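Local coordinates for putative aldehyde dehydrogenase (Burkholderia cenocepacia, PDB 4YWE), which probably oxidises aldehydes to acids with NAD or NADP as acceptor, as a member of the aldehyde dehydrogenase family, and binds calcium, at residues A[102-107]-A[320-325]; A[329-334]-A[369-374]; A[351-356]-A[375-380]. One frame throughout, in Å; residues are numbered along the deposited sequence.

Interaction 1: A[102-107]-A[320-325]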
loop_
_atom_site.group_PDB
_atom_site.type_symbol
_atom_site.label_atom_id
_atom_site.label_comp_id
_atom_site.label_asym_id
_atom_site.label_seq_id
_atom_site.Cartn_x
_atom_site.Cartn_y
_atom_site.Cartn_z
ATOM N N LYS A 102 8.847 27.479 -28.121
ATOM C CA LYS A 102 9.387 27.777 -26.799
ATOM C C LYS A 102 10.892 28.028 -26.862
ATOM O O LYS A 102 11.576 27.505 -27.744
ATOM C CB LYS A 102 9.075 26.636 -25.823
ATOM C CG LYS A 102 9.728 25.307 -26.167
ATOM C CD LYS A 102 9.249 24.211 -25.226
ATOM C CE LYS A 102 7.748 24.007 -25.345
ATOM N NZ LYS A 102 7.220 23.064 -24.321
ATOM N N PRO A 103 11.410 28.849 -25.933
ATOM C CA PRO A 103 12.850 29.112 -25.830
ATOM C C PRO A 103 13.671 27.837 -25.641
ATOM O O PRO A 103 13.155 26.843 -25.130
ATOM C CB PRO A 103 12.952 30.012 -24.595
ATOM C CG PRO A 103 11.633 30.694 -24.526
ATOM C CD PRO A 103 10.632 29.677 -24.996
ATOM N N LEU A 104 14.937 27.879 -26.046
ATOM C CA LEU A 104 15.810 26.710 -25.997
ATOM C C LEU A 104 15.990 26.175 -24.578
ATOM O O LEU A 104 16.111 24.967 -24.374
ATOM C CB LEU A 104 17.174 27.047 -26.603
ATOM C CG LEU A 104 17.163 27.364 -28.099
ATOM C CD1 LEU A 104 18.564 27.687 -28.590
ATOM C CD2 LEU A 104 16.569 26.204 -28.885
ATOM N N LYS A 105 16.006 27.079 -23.606
ATOM C CA LYS A 105 16.166 26.699 -22.207
ATOM C C LYS A 105 14.997 25.835 -21.737
ATOM O O LYS A 105 15.185 24.865 -21.002
ATOM C CB LYS A 105 16.295 27.946 -21.328
ATOM C CG LYS A 105 16.581 27.654 -19.866
ATOM C CD LYS A 105 16.728 28.940 -19.067
ATOM C CE LYS A 105 17.056 28.652 -17.610
ATOM N NZ LYS A 105 17.199 29.902 -16.814
ATOM N N GLN A 106 13.792 26.191 -22.172
ATOM C CA GLN A 106 12.592 25.439 -21.814
ATOM C C GLN A 106 12.500 24.137 -22.603
ATOM O O GLN A 106 12.090 23.103 -22.072
ATOM C CB GLN A 106 11.340 26.290 -22.046
ATOM C CG GLN A 106 11.298 27.567 -21.218
ATOM C CD GLN A 106 10.072 28.415 -21.505
ATOM O OE1 GLN A 106 9.016 27.899 -21.870
ATOM N NE2 GLN A 106 10.208 29.725 -21.341
ATOM N N ALA A 107 12.884 24.193 -23.875
ATOM C CA ALA A 107 12.865 23.018 -24.739
ATOM C C ALA A 107 13.840 21.958 -24.242
ATOM O O ALA A 107 13.599 20.761 -24.392
ATOM C CB ALA A 107 13.194 23.409 -26.167
ATOM N N GLY A 320 11.009 37.087 -28.067
ATOM C CA GLY A 320 11.674 36.984 -29.351
ATOM C C GLY A 320 11.623 35.579 -29.912
ATOM O O GLY A 320 10.923 34.721 -29.373
ATOM N N PRO A 321 12.358 35.339 -31.007
ATOM C CA PRO A 321 12.452 34.010 -31.620
ATOM C C PRO A 321 12.918 32.950 -30.628
ATOM O O PRO A 321 13.579 33.275 -29.641
ATOM C CB PRO A 321 13.486 34.209 -32.732
ATOM C CG PRO A 321 13.401 35.654 -33.065
ATOM C CD PRO A 321 13.112 36.350 -31.768
ATOM N N SER A 322 12.567 31.695 -30.892
ATOM C CA SER A 322 12.953 30.590 -30.023
ATOM C C SER A 322 14.471 30.449 -29.923
ATOM O O SER A 322 15.001 30.119 -28.862
ATOM C CB SER A 322 12.338 29.284 -30.527
ATOM O OG SER A 322 13.007 28.166 -29.974
ATOM N N ARG A 323 15.165 30.707 -31.027
ATOM C CA ARG A 323 16.622 30.604 -31.052
ATOM C C ARG A 323 17.273 31.698 -30.210
ATOM O O ARG A 323 18.395 31.538 -29.732
ATOM C CB ARG A 323 17.146 30.669 -32.489
ATOM C CG ARG A 323 16.778 29.469 -33.350
ATOM C CD ARG A 323 17.205 28.163 -32.697
ATOM N NE ARG A 323 18.624 28.150 -32.354
ATOM C CZ ARG A 323 19.575 27.622 -33.119
ATOM N NH1 ARG A 323 19.261 27.059 -34.278
ATOM N NH2 ARG A 323 20.839 27.655 -32.723
ATOM N N ALA A 324 16.563 32.808 -30.031
ATOM C CA ALA A 324 17.068 33.916 -29.227
ATOM C C ALA A 324 17.109 33.538 -27.750
ATOM O O ALA A 324 17.865 34.123 -26.973
ATOM C CB ALA A 324 16.217 35.159 -29.436
ATOM N N ASP A 325 16.288 32.557 -27.378
ATOM C CA ASP A 325 16.250 32.014 -26.020
ATOM C C ASP A 325 16.053 33.110 -24.974
ATOM O O ASP A 325 16.860 33.263 -24.056
ATOM C CB ASP A 325 17.530 31.226 -25.727
ATOM C CG ASP A 325 17.386 30.297 -24.536
ATOM O OD1 ASP A 325 16.242 29.900 -24.223
ATOM O OD2 ASP A 325 18.416 29.962 -23.913
#
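Pro-103 and Ser-322 bring the two segments together, with their CA atoms 4.4 Å apart. Pro-103 is the N-cap residue of helix 104-124, and its carbonyl O accepts the N-H of Ala-107. Residues 322-324 have helical phi/psi, and Asp-325 then turns to positive phi (54°). Ser-322 OG donates to Lys-102 O at 2.7 Å and comes from above the carbonyl plane, 36° out of it. This ties the chain just ahead of the helix to the loop after strand 318-319. The Ser-322 side chain lies about 10 Å from the bound calcium ion and takes no direct part in that site. Asp-325 comes to the N-terminal end of the helix, where its carboxylate would probably gain from the helix dipole. Asp-325 OD1 accepts Lys-105 N at 2.9 Å with an N-H...O angle of 164°. The N-H reaches it from above the carboxylate plane. Pro-103 CB touches the same oxygen at 3.3 Å. Leu-104 sits over the loop backbone, with CG 3.6 Å from Ser-322 O. Its CD1 meets Arg-323 NE at 3.8 Å. The Arg-323 chain, bent at chi2 and chi3, brings NE back to this methyl.

Interaction 2: A[329-334]-A[369-374]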
loop_
_atom_site.group_PDB
_atom_site.type_symbol
_atom_site.label_atom_id
_atom_site.label_comp_id
_atom_site.label_asym_id
_atom_site.label_seq_id
_atom_site.Cartn_x
_atom_site.Cartn_y
_atom_site.Cartn_z
ATOM N N GLY A 329 8.778 33.092 -25.923
ATOM C CA GLY A 329 8.765 32.964 -27.368
ATOM C C GLY A 329 7.406 33.316 -27.939
ATOM O O GLY A 329 6.559 33.864 -27.234
ATOM N N PRO A 330 7.188 33.005 -29.224
ATOM C CA PRO A 330 5.892 33.246 -29.864
ATOM C C PRO A 330 4.845 32.226 -29.436
ATOM O O PRO A 330 5.192 31.209 -28.835
ATOM C CB PRO A 330 6.210 33.103 -31.351
ATOM C CG PRO A 330 7.331 32.121 -31.382
ATOM C CD PRO A 330 8.161 32.411 -30.158
ATOM N N LEU A 331 3.579 32.497 -29.739
ATOM C CA LEU A 331 2.518 31.532 -29.484
ATOM C C LEU A 331 2.483 30.520 -30.625
ATOM O O LEU A 331 3.140 30.713 -31.646
ATOM C CB LEU A 331 1.169 32.232 -29.322
ATOM C CG LEU A 331 1.118 33.261 -28.188
ATOM C CD1 LEU A 331 -0.291 33.807 -28.003
ATOM C CD2 LEU A 331 1.643 32.661 -26.890
ATOM N N ILE A 332 1.717 29.448 -30.451
ATOM C CA ILE A 332 1.798 28.301 -31.350
ATOM C C ILE A 332 1.297 28.618 -32.765
ATOM O O ILE A 332 1.819 28.076 -33.740
ATOM C CB ILE A 332 1.045 27.089 -30.750
ATOM C CG1 ILE A 332 1.350 25.815 -31.543
ATOM C CG2 ILE A 332 -0.447 27.349 -30.677
ATOM C CD1 ILE A 332 2.814 25.432 -31.541
ATOM N N ASN A 333 0.305 29.499 -32.887
ATOM C CA ASN A 333 -0.204 29.885 -34.202
ATOM C C ASN A 333 -1.036 31.165 -34.154
ATOM O O ASN A 333 -1.155 31.804 -33.109
ATOM C CB ASN A 333 -1.029 28.746 -34.819
ATOM C CG ASN A 333 -2.143 28.258 -33.909
ATOM O OD1 ASN A 333 -2.736 29.028 -33.155
ATOM N ND2 ASN A 333 -2.433 26.963 -33.981
ATOM N N ALA A 334 -1.611 31.528 -35.297
ATOM C CA ALA A 334 -2.392 32.755 -35.418
ATOM C C ALA A 334 -3.737 32.644 -34.708
ATOM O O ALA A 334 -4.242 33.628 -34.165
ATOM C CB ALA A 334 -2.597 33.103 -36.884
ATOM N N PHE A 369 4.146 34.867 -34.495
ATOM C CA PHE A 369 2.971 35.059 -33.653
ATOM C C PHE A 369 3.384 35.425 -32.231
ATOM O O PHE A 369 3.235 34.629 -31.303
ATOM C CB PHE A 369 2.107 33.797 -33.651
ATOM C CG PHE A 369 2.030 33.119 -34.988
ATOM C CD1 PHE A 369 1.273 33.663 -36.013
ATOM C CD2 PHE A 369 2.718 31.939 -35.221
ATOM C CE1 PHE A 369 1.204 33.042 -37.247
ATOM C CE2 PHE A 369 2.650 31.313 -36.452
ATOM C CZ PHE A 369 1.893 31.865 -37.467
ATOM N N TYR A 370 3.897 36.641 -32.068
ATOM C CA TYR A 370 4.446 37.069 -30.787
ATOM C C TYR A 370 3.423 37.810 -29.931
ATOM O O TYR A 370 2.650 38.630 -30.427
ATOM C CB TYR A 370 5.679 37.946 -31.014
ATOM C CG TYR A 370 6.817 37.204 -31.675
ATOM C CD1 TYR A 370 7.698 36.436 -30.925
ATOM C CD2 TYR A 370 7.003 37.259 -33.050
ATOM C CE1 TYR A 370 8.734 35.749 -31.524
ATOM C CE2 TYR A 370 8.041 36.575 -33.659
ATOM C CZ TYR A 370 8.902 35.821 -32.890
ATOM O OH TYR A 370 9.935 35.138 -33.487
ATOM N N GLN A 371 3.428 37.501 -28.640
ATOM C CA GLN A 371 2.540 38.144 -27.682
ATOM C C GLN A 371 3.273 38.379 -26.367
ATOM O O GLN A 371 3.672 37.430 -25.689
ATOM C CB GLN A 371 1.289 37.295 -27.449
ATOM C CG GLN A 371 0.420 37.776 -26.298
ATOM C CD GLN A 371 -0.157 39.157 -26.537
ATOM O OE1 GLN A 371 -0.976 39.353 -27.434
ATOM N NE2 GLN A 371 0.272 40.123 -25.735
ATOM N N ALA A 372 3.456 39.645 -26.015
ATOM C CA ALA A 372 4.143 40.005 -24.783
ATOM C C ALA A 372 3.299 39.639 -23.568
ATOM O O ALA A 372 2.077 39.780 -23.596
ATOM C CB ALA A 372 4.472 41.488 -24.774
ATOM N N PRO A 373 3.952 39.153 -22.500
ATOM C CA PRO A 373 3.251 38.850 -21.248
ATOM C C PRO A 373 2.550 40.078 -20.689
ATOM O O PRO A 373 3.119 41.166 -20.716
ATOM C CB PRO A 373 4.376 38.385 -20.320
ATOM C CG PRO A 373 5.436 37.882 -21.239
ATOM C CD PRO A 373 5.377 38.794 -22.429
ATOM N N ALA A 374 1.327 39.906 -20.198
ATOM C CA ALA A 374 0.529 41.036 -19.744
ATOM C C ALA A 374 0.078 40.866 -18.301
ATOM O O ALA A 374 -0.380 39.795 -17.902
ATOM C CB ALA A 374 -0.676 41.227 -20.654
HETATM O O HOH W 1 4.700 35.400 -27.266
#
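Leu-331 N donates to Phe-369 O at 2.7 Å, and this is the direct hydrogen bond between the two segments. It is fairly straight (160°) and arrives nearly along the C=O axis. Gln-371 N donates to a water at 2.8 Å. A link from this water on to Gly-329 O is doubtful, because the water is modelled too close to that oxygen, at 2.4 Å.

Two CH-pi contacts carry the aromatic part. Pro-330 CB stands over one face of the Tyr-370 ring, 3.9 Å from its centroid and displaced toward the rim. Pro-330 CD meets CE1 of the same ring at 3.7 Å. The proline ring runs alongside the tyrosine side chain in the same direction. Asn-333 CA lies over one face of the Phe-369 ring, 4.0 Å from the centroid. Ala-334 N is over that face too, toward the rim. Phe-369 CG is anti to the carbonyl carbon (chi1 -39°), and the ring is laid against the backbone where helix 334-349 begins.

The apolar contacts extend this packing. Ala-334 CB touches Phe-369 CE1 at 3.8 Å. Leu-331 CD1 lies against Gln-371 CB at 3.9 Å, with the two side chains alongside each other.

Polar ends reach past the segments. Tyr-370 OH bonds to Ser-35 O. Asn-333 OD1 caps Gln-336 N at the helix start, and its ND2 makes a weak bond to Asp-185, a ligand of the bound calcium ion.

The contact thus joins two irregular loops through one direct backbone bond and two covered ring faces. Asn-333 belongs both to this packing and to the second shell of the calcium site, so it probably helps to position Asp-185.

Interaction 3: A[351-356]-A[375-380]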
loop_
_atom_site.group_PDB
_atom_site.type_symbol
_atom_site.label_atom_id
_atom_site.label_comp_id
_atom_site.label_asym_id
_atom_site.label_seq_id
_atom_site.Cartn_x
_atom_site.Cartn_y
_atom_site.Cartn_z
ATOM N N GLY A 351 -12.629 48.248 -18.979
ATOM C CA GLY A 351 -11.945 49.111 -18.034
ATOM C C GLY A 351 -11.007 48.410 -17.068
ATOM O O GLY A 351 -10.707 48.938 -15.997
ATOM N N ILE A 352 -10.545 47.221 -17.438
ATOM C CA ILE A 352 -9.563 46.514 -16.626
ATOM C C ILE A 352 -8.174 47.045 -16.955
ATOM O O ILE A 352 -7.693 46.884 -18.078
ATOM C CB ILE A 352 -9.636 44.995 -16.838
ATOM C CG1 ILE A 352 -11.033 44.473 -16.498
ATOM C CG2 ILE A 352 -8.588 44.296 -15.990
ATOM C CD1 ILE A 352 -11.188 42.980 -16.683
ATOM N N PRO A 353 -7.522 47.684 -15.973
ATOM C CA PRO A 353 -6.212 48.305 -16.194
ATOM C C PRO A 353 -5.108 47.282 -16.438
ATOM O O PRO A 353 -4.996 46.305 -15.698
ATOM C CB PRO A 353 -5.954 49.069 -14.885
ATOM C CG PRO A 353 -7.277 49.116 -14.177
ATOM C CD PRO A 353 -7.994 47.876 -14.593
ATOM N N MET A 354 -4.307 47.505 -17.473
ATOM C CA MET A 354 -3.118 46.696 -17.691
ATOM C C MET A 354 -1.947 47.335 -16.955
ATOM O O MET A 354 -1.398 48.343 -17.401
ATOM C CB MET A 354 -2.812 46.554 -19.183
ATOM C CG MET A 354 -1.554 45.753 -19.481
ATOM S SD MET A 354 -1.296 45.488 -21.244
ATOM C CE MET A 354 -2.664 44.396 -21.627
ATOM N N ALA A 355 -1.582 46.749 -15.818
ATOM C CA ALA A 355 -0.538 47.302 -14.962
ATOM C C ALA A 355 0.805 47.362 -15.679
ATOM O O ALA A 355 1.541 48.337 -15.548
ATOM C CB ALA A 355 -0.417 46.483 -13.683
ATOM N N ALA A 356 1.114 46.316 -16.438
ATOM C CA ALA A 356 2.380 46.247 -17.157
ATOM C C ALA A 356 2.355 45.171 -18.231
ATOM O O ALA A 356 1.483 44.304 -18.242
ATOM C CB ALA A 356 3.522 45.990 -16.193
ATOM N N LEU A 375 0.212 41.934 -17.522
ATOM C CA LEU A 375 -0.249 41.944 -16.140
ATOM C C LEU A 375 -1.429 42.892 -15.977
ATOM O O LEU A 375 -1.285 44.105 -16.129
ATOM C CB LEU A 375 0.880 42.355 -15.196
ATOM C CG LEU A 375 0.461 42.593 -13.743
ATOM C CD1 LEU A 375 0.028 41.292 -13.078
ATOM C CD2 LEU A 375 1.582 43.254 -12.965
ATOM N N LEU A 376 -2.595 42.335 -15.667
ATOM C CA LEU A 376 -3.789 43.144 -15.452
ATOM C C LEU A 376 -4.204 43.109 -13.986
ATOM O O LEU A 376 -4.048 42.091 -13.309
ATOM C CB LEU A 376 -4.939 42.669 -16.344
ATOM C CG LEU A 376 -4.801 42.980 -17.839
ATOM C CD1 LEU A 376 -3.956 41.933 -18.556
ATOM C CD2 LEU A 376 -6.166 43.115 -18.492
ATOM N N ARG A 377 -4.734 44.227 -13.502
ATOM C CA ARG A 377 -5.059 44.371 -12.089
ATOM C C ARG A 377 -6.532 44.688 -11.869
ATOM O O ARG A 377 -7.238 45.073 -12.802
ATOM C CB ARG A 377 -4.199 45.469 -11.461
ATOM C CG ARG A 377 -4.317 46.815 -12.161
ATOM C CD ARG A 377 -3.719 47.924 -11.318
ATOM N NE ARG A 377 -4.379 48.020 -10.021
ATOM C CZ ARG A 377 -3.810 48.521 -8.930
ATOM N NH1 ARG A 377 -2.564 48.971 -8.978
ATOM N NH2 ARG A 377 -4.486 48.568 -7.791
ATOM N N ASP A 378 -6.978 44.522 -10.626
ATOM C CA ASP A 378 -8.349 44.830 -10.223
ATOM C C ASP A 378 -9.356 44.053 -11.061
ATOM O O ASP A 378 -10.453 44.535 -11.337
ATOM C CB ASP A 378 -8.615 46.333 -10.333
ATOM C CG ASP A 378 -7.597 47.161 -9.573
ATOM O OD1 ASP A 378 -7.261 46.791 -8.429
ATOM O OD2 ASP A 378 -7.124 48.176 -10.124
ATOM N N VAL A 379 -8.969 42.848 -11.464
ATOM C CA VAL A 379 -9.814 42.003 -12.296
ATOM C C VAL A 379 -11.011 41.501 -11.499
ATOM O O VAL A 379 -10.842 40.842 -10.473
ATOM C CB VAL A 379 -9.018 40.821 -12.873
ATOM C CG1 VAL A 379 -9.912 39.958 -13.749
ATOM C CG2 VAL A 379 -7.812 41.321 -13.659
ATOM N N PRO A 380 -12.227 41.815 -11.967
ATOM C CA PRO A 380 -13.436 41.279 -11.334
ATOM C C PRO A 380 -13.443 39.757 -11.377
ATOM O O PRO A 380 -13.158 39.182 -12.427
ATOM C CB PRO A 380 -14.572 41.860 -12.184
ATOM C CG PRO A 380 -13.980 43.061 -12.852
ATOM C CD PRO A 380 -12.541 42.709 -13.094
#
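Ile-352 fills the close-packed side of the contact. Its CG2 touches Leu-376 CD2 at 3.7 Å and Val-379 CG2 at 3.9 Å. The Ile-352 and Leu-376 side chains cross at about a right angle. Ile-352 CD1 meets Pro-380 CD tip to tip at 3.8 Å. CD1 is anti to CA (chi2 180°), which extends the chain to that ring. Leu-376 also packs on Leu-344 and Ala-347 of helix 334-349, which covers this side.

The backbones pair as antiparallel strands, 354-360 with 374-376, in the mixed sheet that holds the strand 394-400. Two residues, Ala-355 and Ala-356, sit opposite the single Leu-375, which makes a classic beta bulge. Leu-375 O takes Ala-356 N at 3.3 Å and, weakly, Ala-355 N. Leu-375 N donates to Ala-356 O at 2.8 Å. Beyond the bulge Arg-377 N donates to Pro-353 O, at 3.0 Å and 166°.

The outer side is more exposed, and its side-chain contacts are looser. Pro-353 CB lies 3.9 Å from Arg-377 CG, and Pro-353 CG only brushes Asp-378 OD2. Arg-377 NE forms a salt bridge to OD2 of its neighbour Asp-378, tilted 23° from the guanidinium plane. Arg-377 NH2 also pairs with Glu-304 of helix 303-315.

Interaction 1 closes before interaction 2 opens, whereas the segments of interactions 2 and 3 alternate along the chain. Interactions 1 and 2 have centres about 12 Å apart and touch where the 320-325 loop packs on Tyr-370 and Pro-330. Interactions 2 and 3 have centres about 19 Å apart and meet through Ala-374 CB and Met-354 CE. Interactions 1 and 3 do not touch: their centres are about 28 Å apart and their nearest atoms about 15 Å. Helix 334-349 spans from interaction 2 to interaction 3, and residues 369-380 run through both. The three contacts therefore link the start of helix 104-124, loops near the calcium site and the mixed sheet that holds strands 354-360 and 374-376.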